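Local coordinates for protein polymeric Immunoglobulin Receptor (Oncorhynchus mykiss, PDB 5F1S) that probably binds polymeric immunoglobulins for transport to mucosal surfaces, its ectodomain corresponding to the secretory component, at residues A[77-91]-A[101-113]. Sequence-based numbering, arbitrary orientation.
Sequences MTELQKEDSGWYWCG and DVTASLHINVIQG
Gly-86, Tyr-88 and Cys-90 pair with Ile-108, Leu-106 and Ala-104 through reciprocal backbone hydrogen bonds, and the axes of the antiparallel strands 86-91 and 103-111 come within 4.4 Å. On one face of this ladder, two tryptophans lean across onto the partner strand. His-107 sets its CB 3.6 Å from the centroid of the six-membered ring of Trp-87, almost exactly on the ring normal; its imidazole turns an edge to the indole's five-membered ring, a T-shaped pair with planes at 67°. With chi1 at -175°, which swings CG away from its own backbone N, His-107 also lays the imidazole against Gly-86, whose carbonyl O lies over one ring face. Trp-89 repeats the theme: Ser-105 CB sits 3.5 Å from its six-membered ring centroid in a CH-pi contact, while its NE1 donates to Gly-36 O. Replacing Trp-89 by alanine is likely to uncover Ser-105 CB and leave Gly-36 O without its indole donor. This hairpin is the F-G pair of an immunoglobulin V-set domain, with Cys-90 in the disulfide to Cys-20 that ties the two sheets together. On the opposite, core-facing side, the Tyr-88 ring crosses the Ile-108 side chain at about a right angle, CD1 to CD1 3.7 Å. Tyr-88 OH donates to Asp-84 O at 2.7 Å, in the carbonyl plane on a lone pair, the tyrosine corner of this fold. Beyond the ladder, Ser-85 OG accepts a 2.9 Å bond from Val-110 N and donates to Lys-82 O, so one hydroxyl links strand 103-111 to the 3-10 turn. Val-110 packs its branches against Gln-81 O and Leu-80 CB. Farther along, a water bridges Lys-82 NZ and Gln-112 OE1, and Gln-112 NE2 hydrogen-bonds to Glu-12 OE1.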
loop_
_atom_site.group_PDB
_atom_site.type_symbol
_atom_site.label_atom_id
_atom_site.label_comp_id
_atom_site.label_asym_id
_atom_site.label_seq_id
_atom_site.Cartn_x
_atom_site.Cartn_y
_atom_site.Cartn_z
ATOM N N MET A 77 11.550 3.355 3.124
ATOM C CA MET A 77 12.056 2.187 2.436
ATOM C C MET A 77 11.354 2.154 1.087
ATOM O O MET A 77 10.118 2.232 1.013
ATOM C CB MET A 77 11.814 0.875 3.220
ATOM C CG MET A 77 12.502 0.857 4.589
ATOM S SD MET A 77 12.180 -0.728 5.407
ATOM C CE MET A 77 13.327 -1.630 4.542
ATOM N N THR A 78 12.132 2.069 0.029
ATOM C CA THR A 78 11.577 2.184 -1.316
ATOM C C THR A 78 11.623 0.853 -2.059
ATOM O O THR A 78 12.435 -0.047 -1.782
ATOM C CB THR A 78 12.335 3.260 -2.138
ATOM O OG1 THR A 78 13.703 2.858 -2.272
ATOM C CG2 THR A 78 12.263 4.641 -1.431
ATOM N N GLU A 79 10.727 0.739 -3.033
ATOM C CA GLU A 79 10.745 -0.390 -3.958
ATOM C C GLU A 79 10.826 -1.709 -3.189
ATOM O O GLU A 79 11.650 -2.586 -3.466
ATOM C CB GLU A 79 11.906 -0.278 -4.949
ATOM C CG GLU A 79 12.111 1.101 -5.574
ATOM C CD GLU A 79 11.464 1.256 -6.924
ATOM O OE1 GLU A 79 10.662 0.382 -7.321
ATOM O OE2 GLU A 79 11.764 2.262 -7.599
ATOM N N LEU A 80 9.936 -1.863 -2.214
ATOM C CA LEU A 80 10.018 -3.017 -1.339
ATOM C C LEU A 80 9.794 -4.305 -2.112
ATOM O O LEU A 80 8.879 -4.397 -2.931
ATOM C CB LEU A 80 8.982 -2.906 -0.228
ATOM C CG LEU A 80 9.413 -1.933 0.863
ATOM C CD1 LEU A 80 8.208 -1.563 1.723
ATOM C CD2 LEU A 80 10.502 -2.563 1.753
ATOM N N GLN A 81 10.593 -5.313 -1.793
ATOM C CA GLN A 81 10.508 -6.634 -2.398
ATOM C C GLN A 81 9.924 -7.632 -1.415
ATOM O O GLN A 81 9.988 -7.464 -0.199
ATOM C CB GLN A 81 11.903 -7.075 -2.853
ATOM C CG GLN A 81 12.522 -6.107 -3.846
ATOM C CD GLN A 81 11.713 -5.958 -5.093
ATOM O OE1 GLN A 81 11.654 -6.878 -5.902
ATOM N NE2 GLN A 81 11.106 -4.807 -5.278
ATOM N N LYS A 82 9.377 -8.738 -1.935
ATOM C CA LYS A 82 8.773 -9.701 -1.030
ATOM C C LYS A 82 9.772 -10.153 0.035
ATOM O O LYS A 82 9.419 -10.362 1.200
ATOM C CB LYS A 82 8.255 -10.902 -1.813
ATOM C CG LYS A 82 7.470 -11.847 -0.912
ATOM C CD LYS A 82 6.821 -12.995 -1.643
ATOM C CE LYS A 82 6.055 -13.868 -0.611
ATOM N NZ LYS A 82 5.402 -15.039 -1.250
ATOM N N GLU A 83 11.024 -10.316 -0.349
ATOM C CA GLU A 83 12.026 -10.783 0.599
ATOM C C GLU A 83 12.358 -9.723 1.659
ATOM O O GLU A 83 13.021 -10.055 2.658
ATOM C CB GLU A 83 13.277 -11.221 -0.158
ATOM C CG GLU A 83 13.948 -10.143 -0.985
ATOM C CD GLU A 83 13.492 -10.092 -2.465
ATOM O OE1 GLU A 83 12.355 -10.571 -2.816
ATOM O OE2 GLU A 83 14.300 -9.541 -3.273
ATOM N N ASP A 84 11.893 -8.475 1.479
ATOM C CA ASP A 84 12.018 -7.444 2.523
ATOM C C ASP A 84 11.017 -7.618 3.667
ATOM O O ASP A 84 11.120 -6.934 4.701
ATOM C CB ASP A 84 11.879 -6.035 1.902
ATOM C CG ASP A 84 12.996 -5.695 0.975
ATOM O OD1 ASP A 84 14.154 -6.011 1.330
ATOM O OD2 ASP A 84 12.759 -5.078 -0.093
ATOM N N SER A 85 10.073 -8.547 3.551
ATOM C CA SER A 85 9.103 -8.773 4.615
ATOM C C SER A 85 9.767 -9.190 5.925
ATOM O O SER A 85 10.726 -9.957 5.923
ATOM C CB SER A 85 8.140 -9.880 4.211
ATOM O OG SER A 85 7.392 -9.536 3.093
ATOM N N GLY A 86 9.216 -8.729 7.043
ATOM C CA GLY A 86 9.733 -9.118 8.337
ATOM C C GLY A 86 9.630 -8.003 9.356
ATOM O O GLY A 86 8.945 -6.988 9.159
ATOM N N TRP A 87 10.279 -8.263 10.471
ATOM C CA TRP A 87 10.254 -7.343 11.592
ATOM C C TRP A 87 11.373 -6.314 11.463
ATOM O O TRP A 87 12.505 -6.655 11.084
ATOM C CB TRP A 87 10.402 -8.119 12.907
ATOM C CG TRP A 87 9.148 -8.859 13.261
ATOM C CD1 TRP A 87 8.876 -10.175 13.022
ATOM C CD2 TRP A 87 7.996 -8.319 13.901
ATOM N NE1 TRP A 87 7.625 -10.477 13.479
ATOM C CE2 TRP A 87 7.060 -9.369 14.037
ATOM C CE3 TRP A 87 7.654 -7.046 14.381
ATOM C CZ2 TRP A 87 5.794 -9.176 14.601
ATOM C CZ3 TRP A 87 6.390 -6.864 14.981
ATOM C CH2 TRP A 87 5.477 -7.923 15.070
ATOM N N TYR A 88 11.040 -5.080 11.832
ATOM C CA TYR A 88 11.966 -3.953 11.856
ATOM C C TYR A 88 11.834 -3.186 13.169
ATOM O O TYR A 88 10.801 -3.244 13.852
ATOM C CB TYR A 88 11.681 -3.021 10.690
ATOM C CG TYR A 88 12.003 -3.607 9.337
ATOM C CD1 TYR A 88 11.115 -4.482 8.705
ATOM C CD2 TYR A 88 13.193 -3.317 8.711
ATOM C CE1 TYR A 88 11.404 -4.999 7.453
ATOM C CE2 TYR A 88 13.507 -3.845 7.460
ATOM C CZ TYR A 88 12.601 -4.694 6.844
ATOM O OH TYR A 88 12.922 -5.192 5.613
ATOM N N TRP A 89 12.906 -2.464 13.527
ATOM C CA TRP A 89 12.969 -1.726 14.797
ATOM C C TRP A 89 13.438 -0.295 14.592
ATOM O O TRP A 89 14.415 -0.073 13.899
ATOM C CB TRP A 89 13.944 -2.367 15.795
ATOM C CG TRP A 89 13.620 -3.755 16.106
ATOM C CD1 TRP A 89 13.887 -4.859 15.313
ATOM C CD2 TRP A 89 12.956 -4.247 17.264
ATOM N NE1 TRP A 89 13.431 -5.987 15.932
ATOM C CE2 TRP A 89 12.839 -5.644 17.111
ATOM C CE3 TRP A 89 12.411 -3.650 18.413
ATOM C CZ2 TRP A 89 12.237 -6.450 18.082
ATOM C CZ3 TRP A 89 11.804 -4.452 19.349
ATOM C CH2 TRP A 89 11.728 -5.842 19.174
ATOM N N CYS A 90 12.680 0.653 15.135
ATOM C CA CYS A 90 13.149 2.002 15.453
ATOM C C CYS A 90 14.089 1.912 16.636
ATOM O O CYS A 90 13.729 1.277 17.629
ATOM C CB CYS A 90 11.972 2.890 15.888
ATOM S SG CYS A 90 10.590 3.147 14.819
ATOM N N GLY A 91 15.263 2.547 16.567
ATOM C CA GLY A 91 16.162 2.581 17.722
ATOM C C GLY A 91 16.768 3.954 17.969
ATOM O O GLY A 91 16.988 4.737 17.046
ATOM N N ASP A 101 12.742 1.205 26.420
ATOM C CA ASP A 101 12.439 2.626 26.398
ATOM C C ASP A 101 12.920 3.310 25.116
ATOM O O ASP A 101 12.522 4.449 24.884
ATOM C CB ASP A 101 13.105 3.361 27.581
ATOM C CG ASP A 101 12.437 3.060 28.939
ATOM O OD1 ASP A 101 11.225 2.764 28.972
ATOM O OD2 ASP A 101 13.145 3.173 29.973
ATOM N N VAL A 102 13.813 2.696 24.341
ATOM C CA VAL A 102 14.464 3.412 23.235
ATOM C C VAL A 102 14.358 2.623 21.937
ATOM O O VAL A 102 15.119 2.863 20.987
ATOM C CB VAL A 102 15.942 3.719 23.560
ATOM C CG1 VAL A 102 15.977 4.803 24.613
ATOM C CG2 VAL A 102 16.697 2.506 24.025
ATOM N N THR A 103 13.410 1.687 21.873
ATOM C CA THR A 103 13.209 0.927 20.628
ATOM C C THR A 103 11.704 0.659 20.457
ATOM O O THR A 103 10.910 0.752 21.400
ATOM C CB THR A 103 13.960 -0.435 20.611
ATOM O OG1 THR A 103 13.425 -1.278 21.652
ATOM C CG2 THR A 103 15.512 -0.307 20.763
ATOM N N ALA A 104 11.306 0.338 19.227
ATOM C CA ALA A 104 9.922 -0.025 18.963
ATOM C C ALA A 104 9.931 -0.867 17.695
ATOM O O ALA A 104 10.730 -0.602 16.792
ATOM C CB ALA A 104 9.004 1.206 18.820
ATOM N N SER A 105 9.099 -1.918 17.640
ATOM C CA SER A 105 9.120 -2.785 16.477
ATOM C C SER A 105 7.853 -2.614 15.640
ATOM O O SER A 105 6.800 -2.181 16.117
ATOM C CB SER A 105 9.216 -4.265 16.855
ATOM O OG SER A 105 8.157 -4.562 17.747
ATOM N N LEU A 106 7.940 -3.088 14.406
ATOM C CA LEU A 106 6.726 -3.303 13.626
ATOM C C LEU A 106 7.061 -4.308 12.547
ATOM O O LEU A 106 8.220 -4.509 12.185
ATOM C CB LEU A 106 6.155 -2.037 13.013
ATOM C CG LEU A 106 6.781 -1.647 11.670
ATOM C CD1 LEU A 106 6.074 -0.499 11.089
ATOM C CD2 LEU A 106 8.221 -1.327 11.929
ATOM N N HIS A 107 6.018 -4.938 12.033
ATOM C CA HIS A 107 6.179 -5.950 11.016
ATOM C C HIS A 107 5.739 -5.347 9.695
ATOM O O HIS A 107 4.737 -4.649 9.641
ATOM C CB HIS A 107 5.347 -7.219 11.310
ATOM C CG HIS A 107 5.597 -8.324 10.328
ATOM N ND1 HIS A 107 4.808 -8.522 9.214
ATOM C CD2 HIS A 107 6.574 -9.261 10.270
ATOM C CE1 HIS A 107 5.281 -9.545 8.519
ATOM N NE2 HIS A 107 6.356 -10.004 9.137
ATOM N N ILE A 108 6.496 -5.626 8.642
ATOM C CA ILE A 108 6.169 -5.186 7.285
ATOM C C ILE A 108 5.963 -6.441 6.439
ATOM O O ILE A 108 6.853 -7.288 6.352
ATOM C CB ILE A 108 7.278 -4.309 6.669
ATOM C CG1 ILE A 108 7.539 -3.093 7.534
ATOM C CG2 ILE A 108 6.904 -3.906 5.269
ATOM C CD1 ILE A 108 8.757 -2.167 7.038
ATOM N N ASN A 109 4.780 -6.570 5.849
ATOM C CA ASN A 109 4.453 -7.716 4.996
ATOM C C ASN A 109 4.348 -7.191 3.579
ATOM O O ASN A 109 3.464 -6.385 3.285
ATOM C CB ASN A 109 3.141 -8.359 5.452
ATOM C CG ASN A 109 2.834 -9.634 4.686
ATOM O OD1 ASN A 109 3.749 -10.311 4.204
ATOM N ND2 ASN A 109 1.551 -9.948 4.557
ATOM N N VAL A 110 5.262 -7.616 2.713
ATOM C CA VAL A 110 5.300 -7.142 1.340
ATOM C C VAL A 110 4.607 -8.195 0.489
ATOM O O VAL A 110 5.064 -9.334 0.412
ATOM C CB VAL A 110 6.730 -6.902 0.852
ATOM C CG1 VAL A 110 6.697 -6.288 -0.556
ATOM C CG2 VAL A 110 7.444 -5.959 1.766
ATOM N N ILE A 111 3.520 -7.809 -0.158
ATOM C CA ILE A 111 2.620 -8.788 -0.753
ATOM C C ILE A 111 2.623 -8.681 -2.269
ATOM O O ILE A 111 2.767 -7.604 -2.862
ATOM C CB ILE A 111 1.189 -8.638 -0.197
ATOM C CG1 ILE A 111 0.666 -7.272 -0.403
ATOM C CG2 ILE A 111 1.201 -8.916 1.311
ATOM C CD1 ILE A 111 -0.777 -7.092 0.186
ATOM N N GLN A 112 2.355 -9.816 -2.899
ATOM C CA GLN A 112 2.195 -9.882 -4.344
ATOM C C GLN A 112 0.735 -10.134 -4.675
ATOM O O GLN A 112 0.121 -11.043 -4.110
ATOM C CB GLN A 112 3.077 -10.981 -4.913
ATOM C CG GLN A 112 4.556 -10.807 -4.558
ATOM C CD GLN A 112 5.413 -11.940 -5.066
ATOM O OE1 GLN A 112 5.061 -13.118 -4.913
ATOM N NE2 GLN A 112 6.558 -11.602 -5.632
ATOM N N GLY A 113 0.202 -9.328 -5.571
ATOM C CA GLY A 113 -1.162 -9.419 -6.019
ATOM C C GLY A 113 -1.796 -8.068 -6.179
ATOM O O GLY A 113 -1.151 -7.101 -6.627
HETATM O O HOH W 1 3.554 -14.122 -2.966
#